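Local coordinates for sensor protein (Pseudomonas syringae pv. tomato, PDB 2R8R) that probably acts as the sensor histidine kinase of a two-component system, passing phosphate from ATP to a protein histidine, with this chain as its N-terminal KdpD sensor domain, at residues 7-13 with 120-126; 16-22 with 161-165; 153-159 with 207-211. All blocks are in the same frame, centred on the assembly; numbering follows the deposited sequence.

Contact 1. Residues 7-13 with 120-126; sequences LKVFLGA and VYTTVNV
Strands 7-12 and 120-125 run parallel in extended conformation, their axes 4.6 Å apart at closest approach and crossing at -25°, with Leu7 level with Val120, Val9 with Thr122 and Leu11 with Val124 (CA-CA 4.8, 4.9 and 5.3 Å). The backbone ladder steps from side to side: Lys8 N to Val120 O 2.9 Å, Thr122 N to Lys8 O 2.9 Å, Phe10 N to Thr122 O 2.8 Å, Val124 N to Phe10 O 3.2 Å, Gly12 N to Val124 O 3.1 Å and Val126 N to Gly12 O 2.8 Å. These are neighbouring inner strands of a five-stranded parallel sheet in the order 37-39, 87-90, 119-125, 7-12, 158-161, as expected of a P-loop NTPase fold. On one face, apolar contacts join Leu7 CD1 to Val120 CG1 (3.7 Å), Val9 CG1 to Val124 CG1 (3.6 Å) and Leu11 CD1 to Val124 CG1 (3.8 Å). On the other, toward helix 19-32, Phe10 (chi1 m) turns its edge to the face of Tyr121 (chi1 m) in an offset edge-to-face pair, centroids 5.8 Å apart and planes at 65°. The all-t Lys8 lays CD over the Tyr121 ring, and a water bridges Lys8 NZ (2.4 Å) and Tyr121 OH (3.0 Å).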
ATOM      1  N   LEU A   7      -1.841 -12.307   6.350  1.00 14.30           N
ATOM      2  CA  LEU A   7      -1.827 -11.116   5.507  1.00 14.08           C
ATOM      3  C   LEU A   7      -3.213 -10.788   4.976  1.00 13.81           C
ATOM      4  O   LEU A   7      -3.853 -11.638   4.350  1.00 13.68           O
ATOM      5  CB  LEU A   7      -0.913 -11.344   4.291  1.00 14.40           C
ATOM      6  CG  LEU A   7      -0.560 -10.152   3.378  1.00 13.99           C
ATOM      7  CD1 LEU A   7       0.102  -8.927   4.130  1.00  7.61           C
ATOM      8  CD2 LEU A   7       0.313 -10.688   2.215  1.00 13.58           C
ATOM      9  N   LYS A   8      -3.631  -9.535   5.184  1.00 13.88           N
ATOM     10  CA  LYS A   8      -4.786  -8.934   4.530  1.00 14.21           C
ATOM     11  C   LYS A   8      -4.335  -7.781   3.614  1.00 13.60           C
ATOM     12  O   LYS A   8      -3.689  -6.833   4.058  1.00 13.88           O
ATOM     13  CB  LYS A   8      -5.802  -8.453   5.571  1.00 14.55           C
ATOM     14  CG  LYS A   8      -7.104  -7.941   4.975  1.00 14.98           C
ATOM     15  CD  LYS A   8      -8.083  -7.488   6.038  1.00 17.08           C
ATOM     16  CE  LYS A   8      -9.453  -7.105   5.381  1.00 19.31           C
ATOM     17  NZ  LYS A   8     -10.533  -6.505   6.314  1.00 18.85           N
ATOM     18  N   VAL A   9      -4.675  -7.888   2.327  1.00 13.30           N
ATOM     19  CA  VAL A   9      -4.332  -6.890   1.326  1.00 12.08           C
ATOM     20  C   VAL A   9      -5.571  -6.092   0.995  1.00 12.57           C
ATOM     21  O   VAL A   9      -6.587  -6.671   0.620  1.00 13.32           O
ATOM     22  CB  VAL A   9      -3.817  -7.545   0.018  1.00 12.43           C
ATOM     23  CG1 VAL A   9      -3.397  -6.463  -1.091  1.00  7.17           C
ATOM     24  CG2 VAL A   9      -2.697  -8.548   0.335  1.00  9.95           C
ATOM     25  N   PHE A  10      -5.481  -4.770   1.154  1.00 12.28           N
ATOM     26  CA  PHE A  10      -6.489  -3.830   0.636  1.00 12.18           C
ATOM     27  C   PHE A  10      -6.048  -3.432  -0.756  1.00 11.87           C
ATOM     28  O   PHE A  10      -5.084  -2.700  -0.910  1.00 11.97           O
ATOM     29  CB  PHE A  10      -6.619  -2.629   1.544  1.00 12.46           C
ATOM     30  CG  PHE A  10      -7.119  -2.973   2.933  1.00 13.32           C
ATOM     31  CD1 PHE A  10      -8.482  -2.797   3.276  1.00 12.53           C
ATOM     32  CD2 PHE A  10      -6.247  -3.487   3.906  1.00 14.09           C
ATOM     33  CE1 PHE A  10      -8.935  -3.118   4.582  1.00 12.03           C
ATOM     34  CE2 PHE A  10      -6.704  -3.808   5.212  1.00 12.52           C
ATOM     35  CZ  PHE A  10      -8.033  -3.604   5.550  1.00 12.81           C
ATOM     36  N   LEU A  11      -6.740  -3.978  -1.757  1.00 12.46           N
ATOM     37  CA  LEU A  11      -6.433  -3.786  -3.170  1.00 12.78           C
ATOM     38  C   LEU A  11      -7.244  -2.643  -3.767  1.00 13.44           C
ATOM     39  O   LEU A  11      -8.448  -2.538  -3.503  1.00 14.55           O
ATOM     40  CB  LEU A  11      -6.740  -5.053  -3.960  1.00 12.23           C
ATOM     41  CG  LEU A  11      -6.599  -5.013  -5.501  1.00 13.18           C
ATOM     42  CD1 LEU A  11      -5.105  -4.846  -5.923  1.00  9.25           C
ATOM     43  CD2 LEU A  11      -7.245  -6.292  -6.121  1.00 12.37           C
ATOM     44  N   GLY A  12      -6.599  -1.815  -4.597  1.00 14.19           N
ATOM     45  CA  GLY A  12      -7.254  -0.693  -5.245  1.00 14.16           C
ATOM     46  C   GLY A  12      -6.784  -0.541  -6.685  1.00 15.23           C
ATOM     47  O   GLY A  12      -5.735  -1.070  -7.041  1.00 15.48           O
ATOM     48  N   ALA A  13      -7.558   0.206  -7.499  1.00 15.43           N
ATOM     49  CA  ALA A  13      -7.244   0.487  -8.914  1.00 15.15           C
ATOM     50  C   ALA A  13      -6.157   1.574  -9.103  1.00 15.48           C
ATOM     51  O   ALA A  13      -5.454   1.593 -10.107  1.00 15.34           O
ATOM     52  CB  ALA A  13      -8.516   0.920  -9.651  1.00 15.46           C
ATOM     53  N   VAL A 120      -0.309  -9.003   9.360  1.00 12.58           N
ATOM     54  CA  VAL A 120      -0.047  -7.820   8.582  1.00 11.55           C
ATOM     55  C   VAL A 120      -1.243  -7.371   7.747  1.00 11.95           C
ATOM     56  O   VAL A 120      -1.886  -8.179   7.067  1.00 11.12           O
ATOM     57  CB  VAL A 120       1.207  -7.973   7.666  1.00 11.93           C
ATOM     58  CG1 VAL A 120       1.375  -6.695   6.846  1.00  8.47           C
ATOM     59  CG2 VAL A 120       2.504  -8.265   8.495  1.00  9.21           C
ATOM     60  N   TYR A 121      -1.541  -6.071   7.817  1.00 11.86           N
ATOM     61  CA  TYR A 121      -2.470  -5.406   6.864  1.00 11.67           C
ATOM     62  C   TYR A 121      -1.602  -4.586   5.918  1.00 11.17           C
ATOM     63  O   TYR A 121      -0.630  -3.967   6.343  1.00 10.56           O
ATOM     64  CB  TYR A 121      -3.444  -4.446   7.573  1.00 11.52           C
ATOM     65  CG  TYR A 121      -4.589  -5.061   8.381  1.00 12.10           C
ATOM     66  CD1 TYR A 121      -4.701  -6.422   8.584  1.00 10.55           C
ATOM     67  CD2 TYR A 121      -5.559  -4.228   8.976  1.00 12.79           C
ATOM     68  CE1 TYR A 121      -5.745  -6.963   9.351  1.00 10.39           C
ATOM     69  CE2 TYR A 121      -6.606  -4.761   9.725  1.00 12.95           C
ATOM     70  CZ  TYR A 121      -6.696  -6.135   9.898  1.00 11.70           C
ATOM     71  OH  TYR A 121      -7.750  -6.647  10.628  1.00 12.72           O
ATOM     72  N   THR A 122      -1.940  -4.611   4.634  1.00 11.55           N
ATOM     73  CA  THR A 122      -1.165  -3.891   3.620  1.00 11.83           C
ATOM     74  C   THR A 122      -2.071  -3.350   2.529  1.00 12.16           C
ATOM     75  O   THR A 122      -3.213  -3.752   2.407  1.00 12.97           O
ATOM     76  CB  THR A 122       0.006  -4.790   3.016  1.00 12.22           C
ATOM     77  OG1 THR A 122       0.948  -3.957   2.327  1.00 10.38           O
ATOM     78  CG2 THR A 122      -0.513  -5.877   2.056  1.00 10.36           C
ATOM     79  N   THR A 123      -1.549  -2.408   1.759  1.00 13.09           N
ATOM     80  CA  THR A 123      -2.266  -1.823   0.622  1.00 13.18           C
ATOM     81  C   THR A 123      -1.431  -1.998  -0.641  1.00 13.58           C
ATOM     82  O   THR A 123      -0.200  -2.010  -0.588  1.00 14.87           O
ATOM     83  CB  THR A 123      -2.509  -0.352   0.857  1.00 12.61           C
ATOM     84  OG1 THR A 123      -1.244   0.297   0.903  1.00 12.17           O
ATOM     85  CG2 THR A 123      -3.248  -0.135   2.199  1.00 11.69           C
ATOM     86  N   VAL A 124      -2.103  -2.160  -1.777  1.00 13.46           N
ATOM     87  CA  VAL A 124      -1.432  -2.168  -3.040  1.00 12.51           C
ATOM     88  C   VAL A 124      -2.395  -1.724  -4.141  1.00 13.36           C
ATOM     89  O   VAL A 124      -3.586  -2.063  -4.102  1.00 13.08           O
ATOM     90  CB  VAL A 124      -0.870  -3.563  -3.349  1.00 12.74           C
ATOM     91  CG1 VAL A 124      -2.006  -4.565  -3.768  1.00 10.21           C
ATOM     92  CG2 VAL A 124       0.273  -3.473  -4.399  1.00 11.14           C
ATOM     93  N   ASN A 125      -1.863  -0.974  -5.114  1.00 13.74           N
ATOM     94  CA  ASN A 125      -2.568  -0.694  -6.383  1.00 14.39           C
ATOM     95  C   ASN A 125      -2.340  -1.788  -7.409  1.00 14.65           C
ATOM     96  O   ASN A 125      -1.267  -2.358  -7.479  1.00 15.18           O
ATOM     97  CB  ASN A 125      -2.164   0.653  -6.955  1.00 13.82           C
ATOM     98  CG  ASN A 125      -2.721   1.780  -6.176  1.00 14.13           C
ATOM     99  OD1 ASN A 125      -2.017   2.747  -5.833  1.00 18.42           O
ATOM    100  ND2 ASN A 125      -3.973   1.659  -5.832  1.00  9.01           N
ATOM    101  N   VAL A 126      -3.359  -2.061  -8.212  1.00 15.65           N
ATOM    102  CA  VAL A 126      -3.341  -3.221  -9.100  1.00 16.41           C
ATOM    103  C   VAL A 126      -2.216  -3.192 -10.138  1.00 16.87           C
ATOM    104  O   VAL A 126      -1.773  -4.251 -10.571  1.00 16.50           O
ATOM    105  CB  VAL A 126      -4.695  -3.410  -9.797  1.00 16.11           C
ATOM    106  CG1 VAL A 126      -4.922  -2.350 -10.860  1.00 13.68           C
ATOM    107  CG2 VAL A 126      -4.762  -4.785 -10.362  1.00 16.26           C
TER
HETATM  108  O   HOH W   1     -10.084  -6.617   8.695  1.00 40.34           O

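Contact 2. Residues 16-22 with 161-165; sequences GVGKTYA and LIDLP. With SO4 (sulfate ion), chain C.
Gly16 begins the segment at phi/psi 98/2, a conformation that calls for glycine; its N donates to sulfate O1 at 3.0 Å, while its O lies 3.8 Å from Leu164 CD2. Val17 (-83/-10, chi1 m) touches two residues of segment 161-165: its CG1 meets Leu164 CB at 3.9 Å and its carbonyl O approaches Ile162 CG2 at 3.4 Å. Gly18, again with positive phi (102/22), is the N-cap of helix 19-32 and gives its N to sulfate O2 at 3.1 Å; Gly18 O accepts from Ala22 N at 3.0 Å. Lys19 opens the helix with chi angles m, t, m, m, curling its chain back so that NZ reaches sulfate O3 at 2.5 Å; Lys19 N reaches the same O3 at 3.0 Å. Thr20 N binds sulfate O4 at 3.0 Å. Two residues on, Ala22 points CB at Ile162 CD1, 3.5 Å away, with Ile162 set at m, m. Val17 sits level with Leu164 (CA-CA 5.4 Å) and Lys19 with Ile162 (6.0 Å). No hydrogen bond links the segments: an apolar flank backs a cradle of amides and lysine, consistent with a Walker A P-loop whose sulfate, probably from the crystallisation liquor, occupies a phosphate-like position.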
ATOM      1  N   GLY A  16      -5.761   7.200  -4.372  1.00 13.22           N
ATOM      2  CA  GLY A  16      -6.898   8.032  -4.063  1.00 13.37           C
ATOM      3  C   GLY A  16      -8.210   7.308  -3.894  1.00 13.37           C
ATOM      4  O   GLY A  16      -9.206   7.951  -3.661  1.00 13.36           O
ATOM      5  N   VAL A  17      -8.225   5.979  -4.000  1.00 13.43           N
ATOM      6  CA  VAL A  17      -9.474   5.219  -3.885  1.00 13.08           C
ATOM      7  C   VAL A  17      -9.891   4.923  -2.443  1.00 13.03           C
ATOM      8  O   VAL A  17     -11.028   4.534  -2.201  1.00 12.20           O
ATOM      9  CB  VAL A  17      -9.459   3.921  -4.757  1.00 13.99           C
ATOM     10  CG1 VAL A  17      -9.335   4.305  -6.237  1.00 12.64           C
ATOM     11  CG2 VAL A  17      -8.356   2.899  -4.280  1.00 10.83           C
ATOM     12  N   GLY A  18      -8.998   5.184  -1.489  1.00 13.42           N
ATOM     13  CA  GLY A  18      -9.287   4.999  -0.064  1.00 12.95           C
ATOM     14  C   GLY A  18      -8.728   3.764   0.600  1.00 12.39           C
ATOM     15  O   GLY A  18      -9.207   3.342   1.630  1.00 12.72           O
ATOM     16  N   LYS A  19      -7.691   3.196   0.030  1.00 12.64           N
ATOM     17  CA  LYS A  19      -7.049   1.976   0.580  1.00 11.97           C
ATOM     18  C   LYS A  19      -6.518   2.163   1.993  1.00 12.65           C
ATOM     19  O   LYS A  19      -6.802   1.351   2.892  1.00 12.04           O
ATOM     20  CB  LYS A  19      -5.871   1.558  -0.294  1.00 11.69           C
ATOM     21  CG  LYS A  19      -6.183   1.160  -1.718  1.00 11.09           C
ATOM     22  CD  LYS A  19      -4.872   0.713  -2.451  1.00 11.91           C
ATOM     23  CE  LYS A  19      -3.801   1.827  -2.662  1.00  9.81           C
ATOM     24  NZ  LYS A  19      -4.395   2.994  -3.446  1.00  9.56           N
ATOM     25  N   THR A  20      -5.726   3.225   2.188  1.00 12.73           N
ATOM     26  CA  THR A  20      -5.118   3.481   3.492  1.00 13.87           C
ATOM     27  C   THR A  20      -6.138   3.777   4.575  1.00 13.78           C
ATOM     28  O   THR A  20      -6.068   3.215   5.657  1.00 13.99           O
ATOM     29  CB  THR A  20      -4.149   4.635   3.437  1.00 13.73           C
ATOM     30  OG1 THR A  20      -3.088   4.257   2.584  1.00 15.49           O
ATOM     31  CG2 THR A  20      -3.574   4.917   4.796  1.00 14.58           C
ATOM     32  N   TYR A  21      -7.110   4.624   4.263  1.00 14.48           N
ATOM     33  CA  TYR A  21      -8.199   4.895   5.180  1.00 14.27           C
ATOM     34  C   TYR A  21      -8.926   3.590   5.592  1.00 13.91           C
ATOM     35  O   TYR A  21      -9.197   3.381   6.780  1.00 15.03           O
ATOM     36  CB  TYR A  21      -9.178   5.882   4.537  1.00 16.18           C
ATOM     37  CG  TYR A  21     -10.257   6.365   5.490  1.00 18.16           C
ATOM     38  CD1 TYR A  21     -10.014   7.450   6.314  1.00 21.54           C
ATOM     39  CD2 TYR A  21     -11.508   5.761   5.558  1.00 19.68           C
ATOM     40  CE1 TYR A  21     -10.950   7.928   7.183  1.00 20.93           C
ATOM     41  CE2 TYR A  21     -12.478   6.246   6.452  1.00 20.92           C
ATOM     42  CZ  TYR A  21     -12.165   7.333   7.264  1.00 20.65           C
ATOM     43  OH  TYR A  21     -13.051   7.892   8.175  1.00 23.07           O
ATOM     44  N   ALA A  22      -9.249   2.739   4.616  1.00 12.14           N
ATOM     45  CA  ALA A  22      -9.884   1.445   4.879  1.00 12.84           C
ATOM     46  C   ALA A  22      -9.033   0.566   5.805  1.00 13.02           C
ATOM     47  O   ALA A  22      -9.540   0.004   6.777  1.00 12.63           O
ATOM     48  CB  ALA A  22     -10.224   0.703   3.583  1.00 11.01           C
ATOM     49  N   LEU A 161     -11.180  -5.680  -1.970  1.00 15.18           N
ATOM     50  CA  LEU A 161     -11.230  -4.611  -2.993  1.00 14.16           C
ATOM     51  C   LEU A 161     -11.835  -3.321  -2.466  1.00 13.25           C
ATOM     52  O   LEU A 161     -12.953  -3.315  -1.953  1.00 13.41           O
ATOM     53  CB  LEU A 161     -12.023  -5.087  -4.232  1.00 14.47           C
ATOM     54  CG  LEU A 161     -12.085  -4.163  -5.458  1.00 14.27           C
ATOM     55  CD1 LEU A 161     -10.680  -3.879  -5.983  1.00 10.63           C
ATOM     56  CD2 LEU A 161     -13.046  -4.789  -6.549  1.00 12.29           C
ATOM     57  N   ILE A 162     -11.054  -2.239  -2.550  1.00 12.85           N
ATOM     58  CA  ILE A 162     -11.494  -0.898  -2.198  1.00 12.46           C
ATOM     59  C   ILE A 162     -11.749  -0.226  -3.552  1.00 13.65           C
ATOM     60  O   ILE A 162     -10.839  -0.030  -4.354  1.00 12.81           O
ATOM     61  CB  ILE A 162     -10.457  -0.133  -1.345  1.00 12.86           C
ATOM     62  CG1 ILE A 162     -10.083  -0.969  -0.107  1.00 11.60           C
ATOM     63  CG2 ILE A 162     -10.923   1.308  -1.012  1.00 10.98           C
ATOM     64  CD1 ILE A 162     -11.192  -1.198   0.839  1.00 10.68           C
ATOM     65  N   ASP A 163     -13.019   0.068  -3.804  1.00 13.41           N
ATOM     66  CA  ASP A 163     -13.484   0.486  -5.111  1.00 14.11           C
ATOM     67  C   ASP A 163     -13.929   1.960  -5.042  1.00 13.64           C
ATOM     68  O   ASP A 163     -14.374   2.439  -4.008  1.00 15.48           O
ATOM     69  CB  ASP A 163     -14.624  -0.441  -5.538  1.00 13.89           C
ATOM     70  CG  ASP A 163     -15.178  -0.130  -6.899  1.00 13.50           C
ATOM     71  OD1 ASP A 163     -14.408   0.083  -7.862  1.00 17.45           O
ATOM     72  OD2 ASP A 163     -16.411  -0.178  -7.022  1.00 11.20           O
ATOM     73  N   LEU A 164     -13.779   2.662  -6.146  1.00 14.39           N
ATOM     74  CA  LEU A 164     -14.221   4.033  -6.278  1.00 14.71           C
ATOM     75  C   LEU A 164     -14.449   4.302  -7.759  1.00 14.67           C
ATOM     76  O   LEU A 164     -13.596   3.976  -8.566  1.00 15.64           O
ATOM     77  CB  LEU A 164     -13.166   4.980  -5.685  1.00 15.06           C
ATOM     78  CG  LEU A 164     -13.637   6.420  -5.452  1.00 15.78           C
ATOM     79  CD1 LEU A 164     -14.537   6.517  -4.182  1.00 13.54           C
ATOM     80  CD2 LEU A 164     -12.493   7.394  -5.429  1.00 13.83           C
ATOM     81  N   PRO A 165     -15.600   4.913  -8.135  1.00 14.77           N
ATOM     82  CA  PRO A 165     -15.763   5.326  -9.562  1.00 14.43           C
ATOM     83  C   PRO A 165     -14.674   6.268 -10.110  1.00 14.06           C
ATOM     84  O   PRO A 165     -14.266   7.243  -9.432  1.00 13.38           O
ATOM     85  CB  PRO A 165     -17.104   6.059  -9.551  1.00 15.27           C
ATOM     86  CG  PRO A 165     -17.833   5.481  -8.324  1.00 14.15           C
ATOM     87  CD  PRO A 165     -16.766   5.307  -7.319  1.00 13.73           C
TER
HETATM   88  S   SO4 C 226      -5.391   5.556  -1.247  1.00 19.03           S
HETATM   89  O1  SO4 C 226      -4.294   6.006  -2.060  1.00 22.03           O
HETATM   90  O2  SO4 C 226      -6.324   6.576  -0.893  1.00 18.73           O
HETATM   91  O3  SO4 C 226      -5.941   4.486  -2.086  1.00 16.23           O
HETATM   92  O4  SO4 C 226      -4.857   5.170   0.067  1.00 17.98           O

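Contact 3. Residues 153-159 with 207-211; sequences LQEAFDL and TAAAQ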
ATOM      1  N   LEU A 153       0.424 -11.768  -3.571  1.00 27.28           N
ATOM      2  CA  LEU A 153      -0.982 -11.407  -3.381  1.00 27.44           C
ATOM      3  C   LEU A 153      -1.928 -12.621  -3.369  1.00 26.88           C
ATOM      4  O   LEU A 153      -2.872 -12.652  -2.584  1.00 26.16           O
ATOM      5  CB  LEU A 153      -1.393 -10.367  -4.430  1.00 27.68           C
ATOM      6  CG  LEU A 153      -2.821  -9.856  -4.352  1.00 28.11           C
ATOM      7  CD1 LEU A 153      -2.892  -8.477  -4.885  1.00 31.55           C
ATOM      8  CD2 LEU A 153      -3.725 -10.785  -5.167  1.00 31.83           C
ATOM      9  N   GLN A 154      -1.668 -13.602  -4.241  1.00 27.02           N
ATOM     10  CA  GLN A 154      -2.489 -14.832  -4.346  1.00 27.30           C
ATOM     11  C   GLN A 154      -2.494 -15.657  -3.061  1.00 26.15           C
ATOM     12  O   GLN A 154      -3.491 -16.263  -2.701  1.00 25.73           O
ATOM     13  CB  GLN A 154      -2.013 -15.721  -5.504  1.00 27.08           C
ATOM     14  CG  GLN A 154      -2.322 -15.096  -6.865  1.00 29.27           C
ATOM     15  CD  GLN A 154      -1.566 -15.727  -8.045  1.00 29.54           C
ATOM     16  OE1 GLN A 154      -0.817 -16.700  -7.884  1.00 33.09           O
ATOM     17  NE2 GLN A 154      -1.783 -15.171  -9.253  1.00 30.15           N
ATOM     18  N   GLU A 155      -1.366 -15.670  -2.377  1.00 25.22           N
ATOM     19  CA  GLU A 155      -1.251 -16.419  -1.153  1.00 24.91           C
ATOM     20  C   GLU A 155      -1.617 -15.614   0.084  1.00 23.50           C
ATOM     21  O   GLU A 155      -1.463 -16.118   1.191  1.00 23.08           O
ATOM     22  CB  GLU A 155       0.159 -16.994  -1.061  1.00 25.21           C
ATOM     23  CG  GLU A 155       0.418 -17.937  -2.235  1.00 25.23           C
ATOM     24  CD  GLU A 155       1.728 -18.633  -2.149  1.00 26.97           C
ATOM     25  OE1 GLU A 155       2.465 -18.412  -1.162  1.00 32.18           O
ATOM     26  OE2 GLU A 155       2.020 -19.419  -3.073  1.00 29.56           O
ATOM     27  N   ALA A 156      -2.136 -14.396  -0.101  1.00 22.18           N
ATOM     28  CA  ALA A 156      -2.643 -13.585   1.011  1.00 21.97           C
ATOM     29  C   ALA A 156      -3.822 -14.308   1.654  1.00 21.58           C
ATOM     30  O   ALA A 156      -4.638 -14.892   0.960  1.00 22.33           O
ATOM     31  CB  ALA A 156      -3.063 -12.210   0.532  1.00 21.22           C
ATOM     32  N   PHE A 157      -3.886 -14.310   2.974  1.00 21.14           N
ATOM     33  CA  PHE A 157      -5.000 -14.901   3.673  1.00 21.51           C
ATOM     34  C   PHE A 157      -6.339 -14.258   3.262  1.00 21.23           C
ATOM     35  O   PHE A 157      -7.330 -14.938   3.040  1.00 20.95           O
ATOM     36  CB  PHE A 157      -4.803 -14.730   5.165  1.00 22.07           C
ATOM     37  CG  PHE A 157      -5.691 -15.587   5.985  1.00 23.59           C
ATOM     38  CD1 PHE A 157      -5.453 -16.946   6.089  1.00 25.71           C
ATOM     39  CD2 PHE A 157      -6.735 -15.045   6.704  1.00 25.66           C
ATOM     40  CE1 PHE A 157      -6.263 -17.753   6.880  1.00 25.27           C
ATOM     41  CE2 PHE A 157      -7.548 -15.855   7.487  1.00 25.45           C
ATOM     42  CZ  PHE A 157      -7.313 -17.211   7.559  1.00 24.21           C
ATOM     43  N   ASP A 158      -6.351 -12.935   3.198  1.00 20.67           N
ATOM     44  CA  ASP A 158      -7.550 -12.161   2.942  1.00 20.84           C
ATOM     45  C   ASP A 158      -7.210 -11.073   1.909  1.00 19.36           C
ATOM     46  O   ASP A 158      -6.136 -10.492   1.934  1.00 16.99           O
ATOM     47  CB  ASP A 158      -8.008 -11.455   4.249  1.00 21.83           C
ATOM     48  CG  ASP A 158      -8.991 -12.266   5.105  1.00 25.58           C
ATOM     49  OD1 ASP A 158      -9.844 -13.058   4.573  1.00 28.08           O
ATOM     50  OD2 ASP A 158      -8.949 -12.024   6.356  1.00 30.84           O
ATOM     51  N   LEU A 159      -8.150 -10.811   1.014  1.00 19.09           N
ATOM     52  CA  LEU A 159      -8.024  -9.725   0.081  1.00 19.27           C
ATOM     53  C   LEU A 159      -9.323  -8.944   0.062  1.00 18.59           C
ATOM     54  O   LEU A 159     -10.408  -9.538  -0.069  1.00 19.84           O
ATOM     55  CB  LEU A 159      -7.684 -10.259  -1.327  1.00 19.74           C
ATOM     56  CG  LEU A 159      -7.419  -9.174  -2.389  1.00 20.15           C
ATOM     57  CD1 LEU A 159      -5.974  -9.221  -2.860  1.00 22.77           C
ATOM     58  CD2 LEU A 159      -8.343  -9.350  -3.561  1.00 22.80           C
ATOM     59  N   THR A 207      -8.728  -9.020 -10.900  1.00 27.11           N
ATOM     60  CA  THR A 207      -7.788  -9.521  -9.891  1.00 27.11           C
ATOM     61  C   THR A 207      -8.493 -10.045  -8.633  1.00 27.27           C
ATOM     62  O   THR A 207      -8.200 -11.154  -8.201  1.00 26.36           O
ATOM     63  CB  THR A 207      -6.747  -8.464  -9.478  1.00 26.90           C
ATOM     64  OG1 THR A 207      -6.013  -8.033 -10.634  1.00 26.35           O
ATOM     65  CG2 THR A 207      -5.734  -9.041  -8.399  1.00 26.61           C
ATOM     66  N   ALA A 208      -9.421  -9.260  -8.074  1.00 27.97           N
ATOM     67  CA  ALA A 208     -10.140  -9.652  -6.853  1.00 28.74           C
ATOM     68  C   ALA A 208     -11.025 -10.879  -7.050  1.00 30.48           C
ATOM     69  O   ALA A 208     -11.191 -11.676  -6.106  1.00 31.43           O
ATOM     70  CB  ALA A 208     -10.967  -8.490  -6.273  1.00 28.19           C
ATOM     71  N   ALA A 209     -11.599 -11.026  -8.243  1.00 31.71           N
ATOM     72  CA  ALA A 209     -12.492 -12.133  -8.531  1.00 33.40           C
ATOM     73  C   ALA A 209     -11.722 -13.446  -8.710  1.00 35.18           C
ATOM     74  O   ALA A 209     -12.225 -14.521  -8.330  1.00 35.80           O
ATOM     75  CB  ALA A 209     -13.332 -11.837  -9.776  1.00 33.61           C
ATOM     76  N   ALA A 210     -10.512 -13.350  -9.278  1.00 36.50           N
ATOM     77  CA  ALA A 210      -9.622 -14.495  -9.476  1.00 37.20           C
ATOM     78  C   ALA A 210      -9.000 -15.027  -8.178  1.00 37.96           C
ATOM     79  O   ALA A 210      -8.382 -16.097  -8.198  1.00 38.71           O
ATOM     80  CB  ALA A 210      -8.503 -14.131 -10.468  1.00 36.56           C
ATOM     81  N   GLN A 211      -9.137 -14.302  -7.062  1.00 38.77           N
ATOM     82  CA  GLN A 211      -8.623 -14.775  -5.756  1.00 38.86           C
ATOM     83  C   GLN A 211      -9.574 -15.799  -5.159  1.00 39.34           C
ATOM     84  O   GLN A 211      -9.126 -16.812  -4.611  1.00 40.44           O
ATOM     85  CB  GLN A 211      -8.428 -13.604  -4.777  1.00 39.32           C
ATOM     86  CG  GLN A 211      -7.715 -13.943  -3.410  1.00 39.58           C
ATOM     87  CD  GLN A 211      -6.191 -13.628  -3.376  1.00 39.85           C
ATOM     88  OE1 GLN A 211      -5.584 -13.295  -4.403  1.00 40.14           O
ATOM     89  NE2 GLN A 211      -5.586 -13.740  -2.182  1.00 38.04           N
TER
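Gln211, the last modelled residue, extends its side chain across the end of helix 150-154 and lies between Leu153 and Leu159. With chi1 at t and chi2 near 97°, the amide swings toward the turn at 154-157, and Gln211 NE2 donates to Leu153 O at 3.0 Å with an N-H...O angle of 155°. Leu153 O also accepts Ala156 N at 3.1 Å, so one oxygen serves both the turn that leaves the helix and the tail of the chain. Gln154 O lies 3.3 Å from Gln211 NE2, but the angle there is too poor for a bond. The aliphatic parts close around the amide: Leu153 CD2 is 3.2 Å from Gln211 OE1, and Leu159 CB is 4.2 Å from Gln211 NE2. Further back along helix 194-209, Leu159 CD2 packs on Ala208 CB at 3.9 Å, and Leu153 CD2 reaches Thr207 CG2 at 4.2 Å; Thr207 OG1 is hydrogen-bonded to Met203 O in its own helix. The contact thus lays the C-terminal end of this helix against the connection from helix 150-154 into the edge strand 158-161. The 273 Å² buried implies a small, mixed contact: the Gln211 amide supplies the directed bond, Leu159 and Ala208 an apolar patch.

Overall arrangement
Strand 7-12 is the shared element. In contact 1 it pairs with 120-125, and its other edge carries the chain that supplies contacts 2 and 3: Leu7 O lies 3.0 Å from Asp158 N, Val9 N 3.0 Å from Asp158 O, and Leu11 O 2.8 Å from Ile162 N, all probable hydrogen bonds. Beyond its end the chain turns into the P-loop-like segment of contact 2, whose sulfate lies about 5 Å from the Asn125 side chain. Contact 3 flanks the sheet away from that pocket: its centre is about 16 Å from that of contact 2 and about 9 Å from that of contact 1, with Leu161 CB to Ala208 CB (4.1 Å) joining contacts 2 and 3.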